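Local coordinates for protein succinylglutamate desuccinylase/aspartoacylase (PDB 3NA6) that probably hydrolyses the amide bond of N-acylated amino acids such as N-succinylglutamate, as a member of the metal-dependent succinylglutamate desuccinylase/aspartoacylase family, at residues G116-T121 with I126-Q131; M38-V43 with F91-F96; N109-F114 with D143-G148. One frame throughout, in Å; residues are numbered along the deposited sequence. Where two conformers were deposited one is given.

Contact 1. Residues G116-T121 with I126-Q131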
loop_
_atom_site.group_PDB
_atom_site.type_symbol
_atom_site.label_atom_id
_atom_site.label_comp_id
_atom_site.label_asym_id
_atom_site.label_seq_id
_atom_site.Cartn_x
_atom_site.Cartn_y
_atom_site.Cartn_z
ATOM N N GLY A 116 19.126 -1.056 -23.551
ATOM C CA GLY A 116 17.891 -1.796 -23.319
ATOM C C GLY A 116 17.958 -3.187 -23.924
ATOM O O GLY A 116 18.999 -3.642 -24.373
ATOM N N ARG A 117 16.841 -3.878 -23.903
ATOM C CA ARG A 117 16.755 -5.197 -24.502
ATOM C C ARG A 117 15.304 -5.491 -24.831
ATOM O O ARG A 117 14.410 -5.040 -24.114
ATOM C CB ARG A 117 17.323 -6.240 -23.553
ATOM C CG ARG A 117 16.732 -6.240 -22.166
ATOM C CD ARG A 117 17.635 -7.015 -21.224
ATOM N NE ARG A 117 17.585 -8.446 -21.502
ATOM C CZ ARG A 117 17.268 -9.394 -20.618
ATOM N NH1 ARG A 117 16.968 -9.109 -19.350
ATOM N NH2 ARG A 117 17.262 -10.660 -21.009
ATOM N N PRO A 118 15.072 -6.256 -25.902
ATOM C CA PRO A 118 13.720 -6.521 -26.400
ATOM C C PRO A 118 12.930 -7.520 -25.570
ATOM O O PRO A 118 11.721 -7.688 -25.791
ATOM C CB PRO A 118 13.975 -7.093 -27.787
ATOM C CG PRO A 118 15.326 -7.732 -27.698
ATOM C CD PRO A 118 16.117 -6.898 -26.735
ATOM N N ASP A 119 13.618 -8.189 -24.656
ATOM C CA ASP A 119 13.032 -9.192 -23.785
ATOM C C ASP A 119 13.183 -8.834 -22.312
ATOM O O ASP A 119 13.054 -9.690 -21.459
ATOM C CB ASP A 119 13.677 -10.565 -24.065
ATOM C CG ASP A 119 15.142 -10.635 -23.645
ATOM O OD1 ASP A 119 15.841 -9.608 -23.637
ATOM O OD2 ASP A 119 15.605 -11.746 -23.308
ATOM N N GLY A 120 13.378 -7.555 -21.992
ATOM C CA GLY A 120 13.513 -7.150 -20.595
ATOM C C GLY A 120 12.243 -6.560 -20.021
ATOM O O GLY A 120 11.144 -6.886 -20.460
ATOM N N THR A 121 12.410 -5.650 -19.066
ATOM C CA THR A 121 11.302 -4.915 -18.466
ATOM C C THR A 121 10.678 -3.965 -19.492
ATOM O O THR A 121 11.245 -3.742 -20.545
ATOM C CB THR A 121 11.777 -4.107 -17.221
ATOM O OG1 THR A 121 12.692 -3.063 -17.615
ATOM C CG2 THR A 121 12.419 -5.042 -16.209
ATOM N N ILE A 126 11.190 -0.272 -24.204
ATOM C CA ILE A 126 11.130 1.089 -24.747
ATOM C C ILE A 126 12.512 1.523 -25.244
ATOM O O ILE A 126 12.667 1.955 -26.397
ATOM C CB ILE A 126 10.546 2.114 -23.737
ATOM C CG1 ILE A 126 9.094 1.766 -23.400
ATOM C CG2 ILE A 126 10.583 3.515 -24.284
ATOM C CD1 ILE A 126 8.458 2.635 -22.245
ATOM N N ALA A 127 13.510 1.419 -24.378
ATOM C CA ALA A 127 14.871 1.796 -24.734
ATOM C C ALA A 127 15.370 1.032 -25.960
ATOM O O ALA A 127 15.934 1.617 -26.891
ATOM C CB ALA A 127 15.824 1.557 -23.557
ATOM N N ASP A 128 15.134 -0.264 -25.979
ATOM C CA ASP A 128 15.577 -1.085 -27.097
ATOM C C ASP A 128 14.936 -0.672 -28.432
ATOM O O ASP A 128 15.573 -0.723 -29.480
ATOM C CB ASP A 128 15.297 -2.568 -26.827
ATOM C CG ASP A 128 15.689 -3.437 -27.989
ATOM O OD1 ASP A 128 16.901 -3.749 -28.120
ATOM O OD2 ASP A 128 14.792 -3.754 -28.786
ATOM N N TYR A 129 13.672 -0.290 -28.391
ATOM C CA TYR A 129 12.974 0.134 -29.594
ATOM C C TYR A 129 13.557 1.450 -30.104
ATOM O O TYR A 129 13.700 1.656 -31.307
ATOM C CB TYR A 129 11.461 0.263 -29.338
ATOM C CG TYR A 129 10.671 0.569 -30.579
ATOM C CD1 TYR A 129 10.434 -0.409 -31.541
ATOM C CD2 TYR A 129 10.163 1.823 -30.798
ATOM C CE1 TYR A 129 9.722 -0.111 -32.677
ATOM C CE2 TYR A 129 9.444 2.107 -31.914
ATOM C CZ TYR A 129 9.240 1.161 -32.848
ATOM O OH TYR A 129 8.525 1.486 -33.961
ATOM N N PHE A 130 13.854 2.364 -29.187
ATOM C CA PHE A 130 14.489 3.617 -29.568
ATOM C C PHE A 130 15.895 3.374 -30.079
ATOM O O PHE A 130 16.267 3.922 -31.105
ATOM C CB PHE A 130 14.427 4.657 -28.429
ATOM C CG PHE A 130 13.089 5.395 -28.375
ATOM C CD1 PHE A 130 11.917 4.697 -28.061
ATOM C CD2 PHE A 130 12.994 6.723 -28.712
ATOM C CE1 PHE A 130 10.718 5.306 -28.058
ATOM C CE2 PHE A 130 11.769 7.359 -28.713
ATOM C CZ PHE A 130 10.635 6.657 -28.371
ATOM N N GLN A 131 16.672 2.555 -29.373
ATOM C CA GLN A 131 18.057 2.250 -29.767
ATOM C C GLN A 131 18.169 1.640 -31.167
ATOM O O GLN A 131 18.976 2.090 -31.973
ATOM C CB GLN A 131 18.662 1.257 -28.780
ATOM C CG GLN A 131 20.132 0.861 -29.037
ATOM C CD GLN A 131 21.128 1.948 -28.654
ATOM O OE1 GLN A 131 20.993 2.595 -27.615
ATOM N NE2 GLN A 131 22.132 2.158 -29.507
#

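Contact 2. Residues M38-V43 with F91-F96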
loop_
_atom_site.group_PDB
_atom_site.type_symbol
_atom_site.label_atom_id
_atom_site.label_comp_id
_atom_site.label_asym_id
_atom_site.label_seq_id
_atom_site.Cartn_x
_atom_site.Cartn_y
_atom_site.Cartn_z
HETATM N N MSE A 38 0.257 1.765 -24.565
HETATM C CA MSE A 38 0.011 2.465 -25.814
HETATM C C MSE A 38 0.720 3.830 -25.801
HETATM O O MSE A 38 0.164 4.824 -25.358
HETATM C CB MSE A 38 -1.507 2.635 -26.012
HETATM C CG MSE A 38 -2.260 1.315 -26.014
HETATM SE SE MSE A 38 -1.951 0.312 -27.674
HETATM C CE MSE A 38 -3.389 1.135 -28.715
ATOM N N ILE A 39 1.957 3.879 -26.295
ATOM C CA ILE A 39 2.757 5.113 -26.185
ATOM C C ILE A 39 2.372 6.110 -27.304
ATOM O O ILE A 39 2.546 5.790 -28.457
ATOM C CB ILE A 39 4.256 4.806 -26.302
ATOM C CG1 ILE A 39 4.663 3.778 -25.259
ATOM C CG2 ILE A 39 5.089 6.091 -26.134
ATOM C CD1 ILE A 39 6.145 3.434 -25.308
ATOM N N PRO A 40 1.888 7.328 -26.972
ATOM C CA PRO A 40 1.462 8.212 -28.066
ATOM C C PRO A 40 2.619 8.622 -28.936
ATOM O O PRO A 40 3.721 8.837 -28.441
ATOM C CB PRO A 40 0.886 9.420 -27.335
ATOM C CG PRO A 40 0.354 8.810 -26.073
ATOM C CD PRO A 40 1.493 7.898 -25.680
ATOM N N ILE A 41 2.355 8.714 -30.234
ATOM C CA ILE A 41 3.359 9.118 -31.192
ATOM C C ILE A 41 2.681 9.841 -32.348
ATOM O O ILE A 41 1.578 9.485 -32.746
ATOM C CB ILE A 41 4.196 7.899 -31.685
ATOM C CG1 ILE A 41 5.350 8.348 -32.616
ATOM C CG2 ILE A 41 3.305 6.830 -32.337
ATOM C CD1 ILE A 41 6.400 7.251 -32.801
ATOM N N THR A 42 3.334 10.886 -32.849
ATOM C CA THR A 42 2.912 11.560 -34.064
ATOM C C THR A 42 4.097 11.585 -35.023
ATOM O O THR A 42 5.238 11.865 -34.616
ATOM C CB THR A 42 2.438 13.001 -33.786
ATOM O OG1 THR A 42 1.156 12.981 -33.154
ATOM C CG2 THR A 42 2.318 13.775 -35.085
ATOM N N VAL A 43 3.847 11.263 -36.282
ATOM C CA VAL A 43 4.860 11.420 -37.341
ATOM C C VAL A 43 4.327 12.414 -38.330
ATOM O O VAL A 43 3.158 12.303 -38.771
ATOM C CB VAL A 43 5.193 10.115 -38.057
ATOM C CG1 VAL A 43 6.229 10.371 -39.184
ATOM C CG2 VAL A 43 5.685 9.084 -37.038
ATOM N N PHE A 91 7.720 10.011 -23.335
ATOM C CA PHE A 91 8.713 8.997 -23.674
ATOM C C PHE A 91 8.654 7.811 -22.694
ATOM O O PHE A 91 8.425 6.687 -23.099
ATOM C CB PHE A 91 10.052 9.712 -23.661
ATOM C CG PHE A 91 11.244 8.935 -24.190
ATOM C CD1 PHE A 91 11.144 7.738 -24.856
ATOM C CD2 PHE A 91 12.501 9.496 -24.019
ATOM C CE1 PHE A 91 12.268 7.105 -25.316
ATOM C CE2 PHE A 91 13.635 8.871 -24.497
ATOM C CZ PHE A 91 13.525 7.686 -25.127
ATOM N N ASN A 92 8.851 8.034 -21.405
ATOM C CA ASN A 92 8.542 6.972 -20.442
ATOM C C ASN A 92 7.088 7.126 -20.077
ATOM O O ASN A 92 6.735 7.641 -19.000
ATOM C CB ASN A 92 9.413 7.006 -19.195
ATOM C CG ASN A 92 9.247 5.760 -18.361
ATOM O OD1 ASN A 92 8.292 4.987 -18.573
ATOM N ND2 ASN A 92 10.196 5.508 -17.458
ATOM N N TYR A 93 6.247 6.652 -20.978
ATOM C CA TYR A 93 4.830 6.878 -20.879
ATOM C C TYR A 93 4.246 6.408 -19.545
ATOM O O TYR A 93 3.523 7.159 -18.887
ATOM C CB TYR A 93 4.096 6.307 -22.089
ATOM C CG TYR A 93 2.594 6.547 -22.044
ATOM C CD1 TYR A 93 2.073 7.828 -21.982
ATOM C CD2 TYR A 93 1.711 5.485 -22.034
ATOM C CE1 TYR A 93 0.717 8.041 -21.938
ATOM C CE2 TYR A 93 0.350 5.689 -21.967
ATOM C CZ TYR A 93 -0.134 6.965 -21.929
ATOM O OH TYR A 93 -1.477 7.142 -21.873
ATOM N N PRO A 94 4.601 5.201 -19.106
ATOM C CA PRO A 94 4.085 4.780 -17.792
ATOM C C PRO A 94 4.490 5.699 -16.649
ATOM O O PRO A 94 3.632 6.001 -15.790
ATOM C CB PRO A 94 4.649 3.362 -17.638
ATOM C CG PRO A 94 4.780 2.889 -19.077
ATOM C CD PRO A 94 5.314 4.100 -19.777
ATOM N N ALA A 95 5.733 6.202 -16.660
ATOM C CA ALA A 95 6.178 7.132 -15.623
ATOM C C ALA A 95 5.342 8.409 -15.736
ATOM O O ALA A 95 4.858 8.941 -14.733
ATOM C CB ALA A 95 7.666 7.464 -15.729
ATOM N N PHE A 96 5.152 8.887 -16.956
ATOM C CA PHE A 96 4.317 10.085 -17.150
ATOM C C PHE A 96 2.897 9.891 -16.606
ATOM O O PHE A 96 2.373 10.747 -15.889
ATOM C CB PHE A 96 4.281 10.526 -18.608
ATOM C CG PHE A 96 3.275 11.569 -18.870
ATOM C CD1 PHE A 96 3.507 12.864 -18.472
ATOM C CD2 PHE A 96 2.063 11.258 -19.463
ATOM C CE1 PHE A 96 2.560 13.838 -18.664
ATOM C CE2 PHE A 96 1.115 12.241 -19.679
ATOM C CZ PHE A 96 1.369 13.538 -19.268
#

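Contact 3. Residues N109-F114 with D143-G148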
loop_
_atom_site.group_PDB
_atom_site.type_symbol
_atom_site.label_atom_id
_atom_site.label_comp_id
_atom_site.label_asym_id
_atom_site.label_seq_id
_atom_site.Cartn_x
_atom_site.Cartn_y
_atom_site.Cartn_z
ATOM N N ASN A 109 14.403 3.919 -14.559
ATOM C CA ASN A 109 14.827 5.230 -15.024
ATOM C C ASN A 109 15.218 5.082 -16.488
ATOM O O ASN A 109 16.273 4.503 -16.824
ATOM C CB ASN A 109 16.018 5.749 -14.210
ATOM C CG ASN A 109 16.447 7.151 -14.634
ATOM O OD1 ASN A 109 15.999 7.663 -15.669
ATOM N ND2 ASN A 109 17.300 7.786 -13.832
ATOM N N LEU A 110 14.357 5.586 -17.355
ATOM C CA LEU A 110 14.509 5.338 -18.785
ATOM C C LEU A 110 15.820 5.951 -19.250
ATOM O O LEU A 110 16.509 5.361 -20.091
ATOM C CB LEU A 110 13.345 5.932 -19.590
ATOM C CG LEU A 110 13.380 5.811 -21.127
ATOM C CD1 LEU A 110 13.647 4.370 -21.637
ATOM C CD2 LEU A 110 12.104 6.349 -21.715
ATOM N N ASN A 111 16.183 7.100 -18.655
ATOM C CA ASN A 111 17.388 7.790 -19.054
ATOM C C ASN A 111 18.663 7.042 -18.754
ATOM O O ASN A 111 19.714 7.428 -19.278
ATOM C CB ASN A 111 17.489 9.182 -18.451
ATOM C CG ASN A 111 18.462 10.068 -19.214
ATOM O OD1 ASN A 111 18.551 9.997 -20.442
ATOM N ND2 ASN A 111 19.218 10.891 -18.488
ATOM N N ARG A 112 18.603 5.992 -17.943
ATOM C CA ARG A 112 19.772 5.139 -17.709
ATOM C C ARG A 112 19.538 3.684 -18.150
ATOM O O ARG A 112 20.264 2.793 -17.730
ATOM C CB ARG A 112 20.184 5.217 -16.223
ATOM C CG ARG A 112 20.125 6.656 -15.657
ATOM C CD ARG A 112 21.207 6.964 -14.599
ATOM N NE ARG A 112 20.962 8.227 -13.900
ATOM C CZ ARG A 112 20.847 8.350 -12.579
ATOM N NH1 ARG A 112 20.981 7.293 -11.786
ATOM N NH2 ARG A 112 20.621 9.542 -12.048
ATOM N N ALA A 113 18.537 3.451 -19.010
ATOM C CA ALA A 113 18.169 2.096 -19.441
ATOM C C ALA A 113 18.811 1.626 -20.755
ATOM O O ALA A 113 18.604 0.484 -21.173
ATOM C CB ALA A 113 16.629 1.960 -19.504
ATOM N N PHE A 114 19.598 2.480 -21.392
ATOM C CA PHE A 114 20.123 2.202 -22.746
ATOM C C PHE A 114 21.365 1.297 -22.709
ATOM O O PHE A 114 22.142 1.366 -21.773
ATOM C CB PHE A 114 20.346 3.513 -23.505
ATOM C CG PHE A 114 19.067 4.083 -24.015
ATOM C CD1 PHE A 114 18.207 4.759 -23.157
ATOM C CD2 PHE A 114 18.649 3.817 -25.300
ATOM C CE1 PHE A 114 16.984 5.194 -23.593
ATOM C CE2 PHE A 114 17.414 4.272 -25.747
ATOM C CZ PHE A 114 16.590 4.957 -24.880
ATOM N N ASP A 143 15.860 15.885 -26.710
ATOM C CA ASP A 143 15.364 15.232 -25.507
ATOM C C ASP A 143 15.263 16.230 -24.344
ATOM O O ASP A 143 16.275 16.657 -23.795
ATOM C CB ASP A 143 16.277 14.049 -25.109
ATOM C CG ASP A 143 15.685 13.180 -23.985
ATOM O OD1 ASP A 143 14.492 12.789 -24.017
ATOM O OD2 ASP A 143 16.435 12.885 -23.043
ATOM N N PHE A 144 14.032 16.562 -23.966
ATOM C CA PHE A 144 13.739 17.594 -22.973
ATOM C C PHE A 144 13.815 17.013 -21.581
ATOM O O PHE A 144 13.273 15.933 -21.327
ATOM C CB PHE A 144 12.308 18.140 -23.152
ATOM C CG PHE A 144 12.138 19.053 -24.325
ATOM C CD1 PHE A 144 12.338 20.402 -24.196
ATOM C CD2 PHE A 144 11.758 18.559 -25.571
ATOM C CE1 PHE A 144 12.139 21.258 -25.261
ATOM C CE2 PHE A 144 11.583 19.397 -26.638
ATOM C CZ PHE A 144 11.768 20.759 -26.485
ATOM N N HIS A 145 14.498 17.725 -20.698
ATOM C CA HIS A 145 14.443 17.471 -19.275
ATOM C C HIS A 145 14.159 18.733 -18.482
ATOM O O HIS A 145 14.358 19.844 -18.954
ATOM C CB HIS A 145 15.743 16.875 -18.755
ATOM C CG HIS A 145 15.992 15.478 -19.219
ATOM N ND1 HIS A 145 15.839 14.383 -18.401
ATOM C CD2 HIS A 145 16.382 14.998 -20.425
ATOM C CE1 HIS A 145 16.112 13.285 -19.083
ATOM N NE2 HIS A 145 16.444 13.632 -20.314
ATOM N N SER A 146 13.678 18.505 -17.266
ATOM C CA SER A 146 13.504 19.521 -16.222
ATOM C C SER A 146 13.867 18.837 -14.891
ATOM O O SER A 146 14.188 17.643 -14.878
ATOM C CB SER A 146 12.070 20.051 -16.238
ATOM O OG SER A 146 11.814 20.536 -17.557
ATOM N N GLY A 147 13.878 19.586 -13.793
ATOM C CA GLY A 147 14.315 19.035 -12.525
ATOM C C GLY A 147 13.498 17.891 -11.959
ATOM O O GLY A 147 14.034 17.022 -11.282
ATOM N N GLY A 148 12.206 17.880 -12.241
ATOM C CA GLY A 148 11.304 16.924 -11.625
ATOM C C GLY A 148 10.816 17.458 -10.284
ATOM O O GLY A 148 11.161 18.576 -9.898
#

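Contact 1. Residues G116-T121 with I126-Q131
G116, R117 and P118 rest on A127 and D128 in a buried loop-on-helix contact, where the chain passes helix 122-134, turns and then enters it. The reversal is a type I beta turn from R117 to G120, closed by a weak bond from G120 N to R117 O; T121 follows as the N-cap, its side chain capping a backbone N at the start of the helix. G116 lies so near the helix that its CA is 3.9 Å from A127 CB. A beta carbon there would fall about 2.7 Å from D128 N, and with phi also positive (75°) glycine is the natural occupant; small A127 opposite permits the close approach. R117 turns its side chain to the outer side of the turn, where its NE makes a salt bridge of 3.0 Å with D119 OD1 and ties the two turn residues together. P118, whose ring fixes a phi of -75°, suits the second position of a type I turn. D128 is the helix residue that meets it: with CG anti to the backbone N (chi1 177°), its CB sits 3.5 Å from R117 C and its carboxylate is carried over the proline. The charged oxygens are not left buried alone, because OD1 forms a salt bridge with R132 NE one turn further along the helix and OD2 accepts from N5 ND2. The carboxylate therefore spans the ring of P118, with D128 OD1 3.5 Å from P118 CD and D128 OD2 3.6 Å from P118 CB.

Contact 2. Residues M38-V43 with F91-F96
Y93, the first residue of helix 93-97, lays its side chain against residues M38 to P40 of strand 36-46, and the meeting is mostly apolar, with one backbone carbonyl beside the ring. Y93 CB lies 4.1 Å from I39 CG1, with I39 CG2 on nearly equal terms, so the branched isoleucine receives the root of the tyrosine between two carbons. Having CG anti to the backbone N (chi1 -179°) sends the ring on past I39 to P40. There P40 CD stands over one face in a CH-pi contact, 3.9 Å from the centroid of the Y93 ring and 17° off the normal; P40 CD is displaced toward the rim, 3.7 Å from Y93 CD1. Proline suits this place, since its CD is held rigidly on the backbone N and offers hydrogens to the ring. The CD2 and CE2 atoms approach the carbonyl of M38, a selenomethionine in this crystal, obliquely, with Y93 CE2 3.5 Å from M38 O. At the tip, OH makes a weak hydrogen bond with R97 NH1. D291 of the second subunit packs on both P40 and Y93, placing the contact beside a subunit interface. N92 caps the short helix through a weak bond to A95 N, while strand 36-46 runs antiparallel between strands 17-26 and 83-88, where I39 touches L23 and V88: the helix start thus abuts an inner strand of the mixed sheet.

Contact 3. Residues N109-F114 with D143-G148
Two flat groups, the amide of N111 and the imidazole of H145, meet obliquely with their planes 50° apart, so neither stacks on the other. N111 ND2 comes to 4.0 Å from H145 CE1, a van der Waals approach. Within its own segment, H145 NE2 donates to D143 OD2 at 2.8 Å; the bond is bent, and NE2 meets that oxygen from above the carboxylate plane, 43° out of it. A second imidazole, that of H59, meets the ring of H145 steeply. With CG beside the backbone N (chi1 -69°), the ring of H145 is turned so that NE2 reaches back to D143, two residues earlier. N111 OD1 and D143 OD2, 4.4 Å apart, are bridged by N58 ND2, which donates to both, so asparagine suits position 111 by giving an uncharged acceptor. The other carboxylate oxygen, D143 OD1, accepts from T55 OG1, fixing the aspartate's rotation. A phenylalanine in place of H145 would remove both ring nitrogens and would probably leave D143 OD2 without its histidine donor and the possible metal site short of one ligand. H145 may belong, with H59 and E62, to such a site, empty here; the calcium ion of this crystal sits elsewhere, at T82 and G237. N109 OD1 accepts from H59 NE2, much as D143 accepts from H145. The arrangement is consistent with the His-Glu-His zinc site of this family and of the related carboxypeptidases, with D143 and N109 probably second-shell residues orienting its histidines.

From the N terminus, strand 36-46 comes first, and contact 2 closes a long loop back to it after strand 51-55, helix 64-75 and strand 83-88 have been made. Contact 3 then opens at 109-114 and does not close until 143-148; within that span lies contact 1, the short local closure of 116-121 onto 126-131. Contacts 1 and 3 therefore nest, contact 2 precedes both, and none cross. They also touch in space: F91 meets F130 of contact 1 and L110 of contact 3, while F114 leans on A127 and Q131. An inner strand of the mixed sheet, helices 93-97 and 122-134, and the loops of the possible metal site are thereby joined.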